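Local structure of protein male-specific lethal-3 (Drosophila melanogaster, 3M9Q) at residues Lys43-Phe48 and Glu60-Phe65. The protein reads a methylated histone H3 tail through its chromodomain, as part of the MSL complex that raises transcription of the male X chromosome. The protein carries 1 engineered substitution. Numbering follows the deposited sequence.
Sequences KVLNVF and EYKIHF
Lys62 O accepts two backbone N-H groups from the neighbouring strand: a short bond of 2.7 Å from Leu45 N and a weak one of 3.4 Å from Asn46 N. Two consecutive residues facing one define a classic beta bulge, set in the antiparallel hairpin of strands 39-51 and 57-65 of the chromodomain. Regular pairing resumes on both sides, as the nearly straight bonds His64 N to Lys43 O (2.9 Å, 172° at the hydrogen) and Glu60 N to Phe48 O (2.9 Å) attest. At the bulge the CB of Leu45 points toward strand 57-65; chi1 of -61° puts CG anti to the carbonyl carbon, and chi2 of -180° extends the chain to CD1, 3.9 Å from His64 CB and 4.2 Å from Lys62 CE. An alanine here would probably leave both carbons without the CD1 methyl as apolar neighbour, opening a gap beside the bulge. His64 ND1 is hydrogen-bonded to Asp73 OD1. On the face bearing Val44 and Ile63, both buried, Val47 and Tyr61 lie side by side, with Val47 CG1 3.8 Å from Tyr61 CE1. Beyond the bulge, Glu60, whose OE2 forms a salt bridge with Arg50, sets its other oxygen OE1 in the plane of the Phe48 ring at its edge, 3.7 Å from Phe48 CD2.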
ATOM      1  N   LYS A  43       0.663   2.384  -7.704  1.00  9.74           N
ATOM      2  CA  LYS A  43       1.963   2.938  -8.078  1.00  9.79           C
ATOM      3  C   LYS A  43       2.381   3.958  -7.036  1.00  9.97           C
ATOM      4  O   LYS A  43       1.602   4.834  -6.667  1.00  9.98           O
ATOM      5  CB  LYS A  43       1.865   3.606  -9.454  1.00 11.24           C
ATOM      6  CG  LYS A  43       3.142   4.284  -9.957  1.00 13.15           C
ATOM      7  CD  LYS A  43       2.881   5.006 -11.276  1.00 15.52           C
ATOM      8  CE  LYS A  43       4.117   5.655 -11.867  1.00 17.41           C
ATOM      9  NZ  LYS A  43       3.768   6.405 -13.116  1.00 19.50           N
ATOM     10  N   VAL A  44       3.620   3.862  -6.582  1.00  9.70           N
ATOM     11  CA  VAL A  44       4.141   4.788  -5.579  1.00  9.86           C
ATOM     12  C   VAL A  44       4.519   6.105  -6.249  1.00 10.17           C
ATOM     13  O   VAL A  44       5.334   6.156  -7.175  1.00 11.07           O
ATOM     14  CB  VAL A  44       5.349   4.203  -4.825  1.00  9.97           C
ATOM     15  CG1 VAL A  44       5.890   5.205  -3.797  1.00 10.51           C
ATOM     16  CG2 VAL A  44       4.975   2.873  -4.158  1.00 10.22           C
ATOM     17  N   LEU A  45       3.921   7.176  -5.747  1.00 10.02           N
ATOM     18  CA  LEU A  45       4.132   8.530  -6.268  1.00 10.84           C
ATOM     19  C   LEU A  45       5.199   9.290  -5.512  1.00 10.82           C
ATOM     20  O   LEU A  45       5.877  10.136  -6.080  1.00 12.38           O
ATOM     21  CB  LEU A  45       2.832   9.322  -6.193  1.00 11.55           C
ATOM     22  CG  LEU A  45       1.662   8.759  -6.994  1.00 11.80           C
ATOM     23  CD1 LEU A  45       0.449   9.672  -6.818  1.00 13.01           C
ATOM     24  CD2 LEU A  45       2.057   8.600  -8.465  1.00 13.40           C
ATOM     25  N   ASN A  46       5.323   8.999  -4.225  1.00 10.65           N
ATOM     26  CA  ASN A  46       6.239   9.733  -3.342  1.00 10.92           C
ATOM     27  C   ASN A  46       6.457   8.953  -2.074  1.00 10.27           C
ATOM     28  O   ASN A  46       5.559   8.278  -1.596  1.00 10.28           O
ATOM     29  CB  ASN A  46       5.671  11.116  -2.992  1.00 12.27           C
ATOM     30  CG  ASN A  46       6.650  11.980  -2.234  1.00 13.44           C
ATOM     31  OD1 ASN A  46       6.442  12.300  -1.055  1.00 15.98           O
ATOM     32  ND2 ASN A  46       7.728  12.353  -2.894  1.00 13.79           N
ATOM     33  N   VAL A  47       7.661   9.079  -1.537  1.00 10.30           N
ATOM     34  CA  VAL A  47       8.015   8.533  -0.225  1.00 11.39           C
ATOM     35  C   VAL A  47       8.520   9.666   0.668  1.00 11.35           C
ATOM     36  O   VAL A  47       9.544  10.294   0.392  1.00 12.65           O
ATOM     37  CB  VAL A  47       9.092   7.424  -0.344  1.00 12.12           C
ATOM     38  CG1 VAL A  47       9.369   6.784   1.023  1.00 13.35           C
ATOM     39  CG2 VAL A  47       8.668   6.366  -1.363  1.00 12.76           C
ATOM     40  N   PHE A  48       7.776   9.925   1.730  1.00 10.55           N
ATOM     41  CA  PHE A  48       8.040  11.049   2.630  1.00 11.43           C
ATOM     42  C   PHE A  48       8.452  10.558   4.004  1.00 10.98           C
ATOM     43  O   PHE A  48       7.724   9.814   4.660  1.00 11.19           O
ATOM     44  CB  PHE A  48       6.789  11.928   2.726  1.00 12.05           C
ATOM     45  CG  PHE A  48       6.939  13.145   3.601  1.00 13.58           C
ATOM     46  CD1 PHE A  48       8.082  13.925   3.573  1.00 14.11           C
ATOM     47  CD2 PHE A  48       5.896  13.536   4.413  1.00 14.69           C
ATOM     48  CE1 PHE A  48       8.185  15.057   4.372  1.00 15.30           C
ATOM     49  CE2 PHE A  48       5.999  14.659   5.206  1.00 15.51           C
ATOM     50  CZ  PHE A  48       7.140  15.417   5.187  1.00 15.88           C
ATOM     51  N   GLU A  60       5.679   7.797   4.832  1.00 10.78           N
ATOM     52  CA  GLU A  60       4.369   7.960   4.218  1.00 11.68           C
ATOM     53  C   GLU A  60       4.514   7.758   2.729  1.00 10.65           C
ATOM     54  O   GLU A  60       5.253   8.478   2.063  1.00 11.57           O
ATOM     55  CB  GLU A  60       3.813   9.356   4.471  1.00 14.31           C
ATOM     56  CG  GLU A  60       3.401   9.613   5.883  1.00 17.06           C
ATOM     57  CD  GLU A  60       2.587  10.881   6.019  1.00 19.57           C
ATOM     58  OE1 GLU A  60       2.686  11.770   5.144  1.00 21.58           O
ATOM     59  OE2 GLU A  60       1.844  10.976   7.009  1.00 21.76           O
ATOM     60  N   TYR A  61       3.793   6.767   2.219  1.00 10.31           N
ATOM     61  CA  TYR A  61       3.835   6.405   0.808  1.00 10.51           C
ATOM     62  C   TYR A  61       2.603   6.926   0.113  1.00 10.47           C
ATOM     63  O   TYR A  61       1.503   6.422   0.315  1.00 10.81           O
ATOM     64  CB  TYR A  61       3.923   4.882   0.660  1.00  9.95           C
ATOM     65  CG  TYR A  61       5.120   4.276   1.368  1.00  9.63           C
ATOM     66  CD1 TYR A  61       6.335   4.107   0.711  1.00 10.03           C
ATOM     67  CD2 TYR A  61       5.049   3.895   2.699  1.00  9.76           C
ATOM     68  CE1 TYR A  61       7.440   3.566   1.358  1.00  9.86           C
ATOM     69  CE2 TYR A  61       6.147   3.349   3.350  1.00  9.75           C
ATOM     70  CZ  TYR A  61       7.343   3.194   2.679  1.00  9.85           C
ATOM     71  OH  TYR A  61       8.442   2.652   3.312  1.00 10.59           O
ATOM     72  N   LYS A  62       2.778   7.969  -0.684  1.00 10.22           N
ATOM     73  CA  LYS A  62       1.682   8.456  -1.519  1.00 10.74           C
ATOM     74  C   LYS A  62       1.552   7.529  -2.708  1.00 10.47           C
ATOM     75  O   LYS A  62       2.514   7.308  -3.445  1.00 10.32           O
ATOM     76  CB  LYS A  62       1.898   9.897  -1.993  1.00 12.34           C
ATOM     77  CG  LYS A  62       0.637  10.461  -2.654  1.00 14.66           C
ATOM     78  CD  LYS A  62       0.788  11.852  -3.223  1.00 17.57           C
ATOM     79  CE  LYS A  62      -0.549  12.320  -3.779  1.00 19.60           C
ATOM     80  NZ  LYS A  62      -0.527  13.741  -4.219  1.00 21.64           N
ATOM     81  N   ILE A  63       0.356   6.983  -2.874  1.00 10.21           N
ATOM     82  CA  ILE A  63       0.102   6.032  -3.946  1.00 10.74           C
ATOM     83  C   ILE A  63      -1.069   6.413  -4.829  1.00 10.48           C
ATOM     84  O   ILE A  63      -1.994   7.116  -4.429  1.00 11.21           O
ATOM     85  CB  ILE A  63      -0.090   4.595  -3.411  1.00 10.94           C
ATOM     86  CG1 ILE A  63      -1.342   4.487  -2.539  1.00 11.47           C
ATOM     87  CG2 ILE A  63       1.164   4.105  -2.670  1.00 11.86           C
ATOM     88  CD1 ILE A  63      -1.658   3.037  -2.118  1.00 12.35           C
ATOM     89  N   HIS A  64      -0.961   5.932  -6.057  1.00 10.03           N
ATOM     90  CA  HIS A  64      -1.982   6.023  -7.090  1.00 10.64           C
ATOM     91  C   HIS A  64      -2.567   4.639  -7.332  1.00  9.87           C
ATOM     92  O   HIS A  64      -1.842   3.656  -7.445  1.00 10.43           O
ATOM     93  CB  HIS A  64      -1.349   6.540  -8.388  1.00 11.38           C
ATOM     94  CG  HIS A  64      -2.295   6.578  -9.548  1.00 11.41           C
ATOM     95  ND1 HIS A  64      -3.258   7.553  -9.671  1.00 12.26           N
ATOM     96  CD2 HIS A  64      -2.439   5.768 -10.625  1.00 11.87           C
ATOM     97  CE1 HIS A  64      -3.953   7.346 -10.775  1.00 12.81           C
ATOM     98  NE2 HIS A  64      -3.473   6.272 -11.376  1.00 12.52           N
ATOM     99  N   PHE A  65      -3.881   4.568  -7.422  1.00 10.52           N
ATOM    100  CA  PHE A  65      -4.556   3.300  -7.723  1.00 10.46           C
ATOM    101  C   PHE A  65      -4.690   3.153  -9.216  1.00 10.28           C
ATOM    102  O   PHE A  65      -5.336   3.947  -9.884  1.00 10.74           O
ATOM    103  CB  PHE A  65      -5.885   3.238  -6.980  1.00 11.71           C
ATOM    104  CG  PHE A  65      -5.689   3.345  -5.514  1.00 12.56           C
ATOM    105  CD1 PHE A  65      -5.234   2.254  -4.795  1.00 12.57           C
ATOM    106  CD2 PHE A  65      -5.833   4.558  -4.864  1.00 13.56           C
ATOM    107  CE1 PHE A  65      -5.006   2.349  -3.445  1.00 13.88           C
ATOM    108  CE2 PHE A  65      -5.595   4.664  -3.512  1.00 14.66           C
ATOM    109  CZ  PHE A  65      -5.179   3.556  -2.804  1.00 14.41           C
TER
HETATM  110  O   HOH W   1       4.373  10.735   0.421  1.00 16.04           O